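Local coordinates for protein open reading frame 2 (Aeromonas sobria, PDB 3WQB) that probably acts as a chaperone for the secreted serine protease of this bacterium, binding it partly through one face of its beta sheet, at residues G82-A93 / S107-A116. Numbering follows the deposited sequence.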
# COMPACT_ATOMS: atom_id res chain seq x y z
N GLY B 82 10.60 24.78 -2.35
CA GLY B 82 10.57 26.06 -1.66
C GLY B 82 10.01 25.99 -0.25
O GLY B 82 10.14 26.94 0.53
N THR B 83 9.38 24.86 0.07
CA THR B 83 8.77 24.64 1.38
C THR B 83 9.72 23.92 2.33
O THR B 83 10.44 23.00 1.93
CB THR B 83 7.42 23.87 1.24
OG1 THR B 83 6.50 24.68 0.50
CG2 THR B 83 6.81 23.53 2.60
N LEU B 84 9.71 24.37 3.58
CA LEU B 84 10.41 23.72 4.68
C LEU B 84 9.39 23.20 5.67
O LEU B 84 8.45 23.92 6.04
CB LEU B 84 11.33 24.72 5.41
CG LEU B 84 12.45 25.40 4.62
CD1 LEU B 84 12.75 26.75 5.23
CD2 LEU B 84 13.69 24.54 4.60
N LEU B 85 9.55 21.95 6.09
CA LEU B 85 8.76 21.39 7.19
C LEU B 85 9.56 21.57 8.47
O LEU B 85 10.74 21.24 8.51
CB LEU B 85 8.45 19.91 6.98
CG LEU B 85 7.76 19.43 5.70
CD1 LEU B 85 7.23 18.03 5.93
CD2 LEU B 85 6.65 20.34 5.22
N VAL B 86 8.91 22.10 9.49
CA VAL B 86 9.56 22.39 10.77
C VAL B 86 8.70 21.81 11.90
O VAL B 86 7.50 22.06 11.96
CB VAL B 86 9.74 23.92 10.96
CG1 VAL B 86 10.15 24.27 12.38
CG2 VAL B 86 10.78 24.45 9.99
N GLU B 87 9.33 21.04 12.78
CA GLU B 87 8.62 20.53 13.95
C GLU B 87 8.61 21.57 15.07
O GLU B 87 9.58 21.71 15.82
CB GLU B 87 9.19 19.19 14.43
CG GLU B 87 8.29 18.49 15.45
CD GLU B 87 8.62 17.03 15.64
OE1 GLU B 87 9.77 16.63 15.38
OE2 GLU B 87 7.72 16.28 16.08
N ALA B 88 7.51 22.30 15.15
CA ALA B 88 7.32 23.35 16.15
C ALA B 88 5.83 23.64 16.23
O ALA B 88 5.10 23.45 15.25
CB ALA B 88 8.07 24.61 15.75
N ASP B 89 5.38 24.10 17.39
CA ASP B 89 4.01 24.59 17.54
C ASP B 89 3.83 25.84 16.68
O ASP B 89 4.82 26.45 16.26
CB ASP B 89 3.69 24.88 19.01
CG ASP B 89 4.46 26.07 19.56
OD1 ASP B 89 4.09 27.22 19.24
OD2 ASP B 89 5.43 25.86 20.32
N ASP B 90 2.58 26.24 16.44
CA ASP B 90 2.27 27.36 15.56
C ASP B 90 2.97 28.67 15.95
O ASP B 90 3.58 29.32 15.10
CB ASP B 90 0.75 27.58 15.47
CG ASP B 90 0.06 26.48 14.67
OD1 ASP B 90 0.75 25.72 13.97
OD2 ASP B 90 -1.19 26.39 14.75
N ALA B 91 2.88 29.04 17.23
CA ALA B 91 3.48 30.27 17.74
C ALA B 91 5.01 30.27 17.61
O ALA B 91 5.60 31.28 17.24
CB ALA B 91 3.06 30.52 19.18
N SER B 92 5.62 29.12 17.91
CA SER B 92 7.07 28.95 17.74
C SER B 92 7.47 28.98 16.27
O SER B 92 8.48 29.58 15.91
CB SER B 92 7.54 27.65 18.39
OG SER B 92 7.47 27.72 19.80
N ALA B 93 6.67 28.33 15.43
CA ALA B 93 6.91 28.29 13.98
C ALA B 93 6.75 29.66 13.33
O ALA B 93 7.47 29.99 12.39
CB ALA B 93 5.99 27.28 13.32
N SER B 107 -0.09 24.45 9.13
CA SER B 107 0.48 23.40 9.95
C SER B 107 -0.48 22.24 10.14
O SER B 107 -1.69 22.38 9.96
CB SER B 107 0.93 23.95 11.31
OG SER B 107 -0.18 24.32 12.11
N SER B 108 0.08 21.11 10.55
CA SER B 108 -0.69 19.92 10.86
C SER B 108 0.18 19.00 11.70
O SER B 108 1.35 18.80 11.39
CB SER B 108 -1.08 19.21 9.56
OG SER B 108 -1.96 18.14 9.82
N GLY B 109 -0.40 18.44 12.76
CA GLY B 109 0.28 17.46 13.60
C GLY B 109 1.57 17.95 14.24
O GLY B 109 2.51 17.18 14.41
N GLY B 110 1.61 19.24 14.57
CA GLY B 110 2.79 19.84 15.20
C GLY B 110 3.93 20.11 14.23
O GLY B 110 5.05 20.40 14.64
N ILE B 111 3.63 20.02 12.94
CA ILE B 111 4.63 20.27 11.91
C ILE B 111 4.15 21.39 10.98
O ILE B 111 3.08 21.30 10.38
CB ILE B 111 4.99 18.97 11.15
CG1 ILE B 111 5.70 18.00 12.10
CG2 ILE B 111 5.84 19.28 9.91
CD1 ILE B 111 5.70 16.55 11.63
N ALA B 112 4.94 22.46 10.91
CA ALA B 112 4.58 23.61 10.12
C ALA B 112 5.24 23.58 8.75
O ALA B 112 6.36 23.08 8.60
CB ALA B 112 4.97 24.89 10.85
N LEU B 113 4.52 24.11 7.77
CA LEU B 113 5.03 24.33 6.42
C LEU B 113 5.36 25.81 6.27
O LEU B 113 4.48 26.67 6.42
CB LEU B 113 3.99 23.91 5.38
CG LEU B 113 3.82 22.42 5.08
CD1 LEU B 113 3.30 21.62 6.27
CD2 LEU B 113 2.89 22.24 3.89
N LEU B 114 6.63 26.09 6.03
CA LEU B 114 7.11 27.45 5.83
C LEU B 114 7.64 27.57 4.41
O LEU B 114 8.33 26.67 3.91
CB LEU B 114 8.21 27.79 6.84
CG LEU B 114 8.01 27.45 8.32
CD1 LEU B 114 9.26 27.81 9.11
CD2 LEU B 114 6.78 28.13 8.93
N GLU B 115 7.31 28.67 3.74
CA GLU B 115 7.76 28.85 2.37
C GLU B 115 8.88 29.89 2.28
O GLU B 115 8.81 30.94 2.91
CB GLU B 115 6.59 29.22 1.45
CG GLU B 115 6.88 29.00 -0.03
CD GLU B 115 5.63 29.09 -0.90
OE1 GLU B 115 5.57 28.36 -1.91
OE2 GLU B 115 4.71 29.88 -0.58
N ALA B 116 9.91 29.55 1.52
CA ALA B 116 11.03 30.45 1.30
C ALA B 116 10.71 31.43 0.19
O ALA B 116 10.04 31.08 -0.79
CB ALA B 116 12.29 29.66 0.99
O HOH W 1 6.78 25.92 -1.88
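Strand 83-87 runs antiparallel to strand 111-116, Leu84 and Leu114 each donating N-H to the other's O (2.7 Å from Leu84 N to Leu114 O, 2.8 Å from Leu114 N to Leu84 O) and Val86 and Ala112 pairing likewise. Ala116 N extends the series to Gly82 O, while the last bond, Ala88 N to Gly110 O, is weak. On the helix-covered face Val86 CG2 meets Leu114 CD1 at 3.8 Å, and Ala93 on helix 90-98 brings its CB to 3.6 Å from Ala112 CB, so two small methyls allow helix and sheet to lie close. These are the first and third strands of a ferredoxin-like beta-alpha-beta-beta-alpha-beta unit, side by side between strands 136-141 and 102-108. On the other face, where the partner protein packs, Leu85 and Leu113 point the same way, Leu85 CD2 lying 3.5 Å from Leu113 CG; Leu85 CB also touches Ile111 CG2. Thr83 OG1 donates to a water that in turn donates to Glu115 OE1, an oxygen also salt-bridged to Arg65. At the helix start, Ser107 OG, set between backbone N and carbonyl carbon (chi1 69°), gives a 2.5 Å bond to the syn side of Asp90 OD1, 15° out of the carboxylate plane.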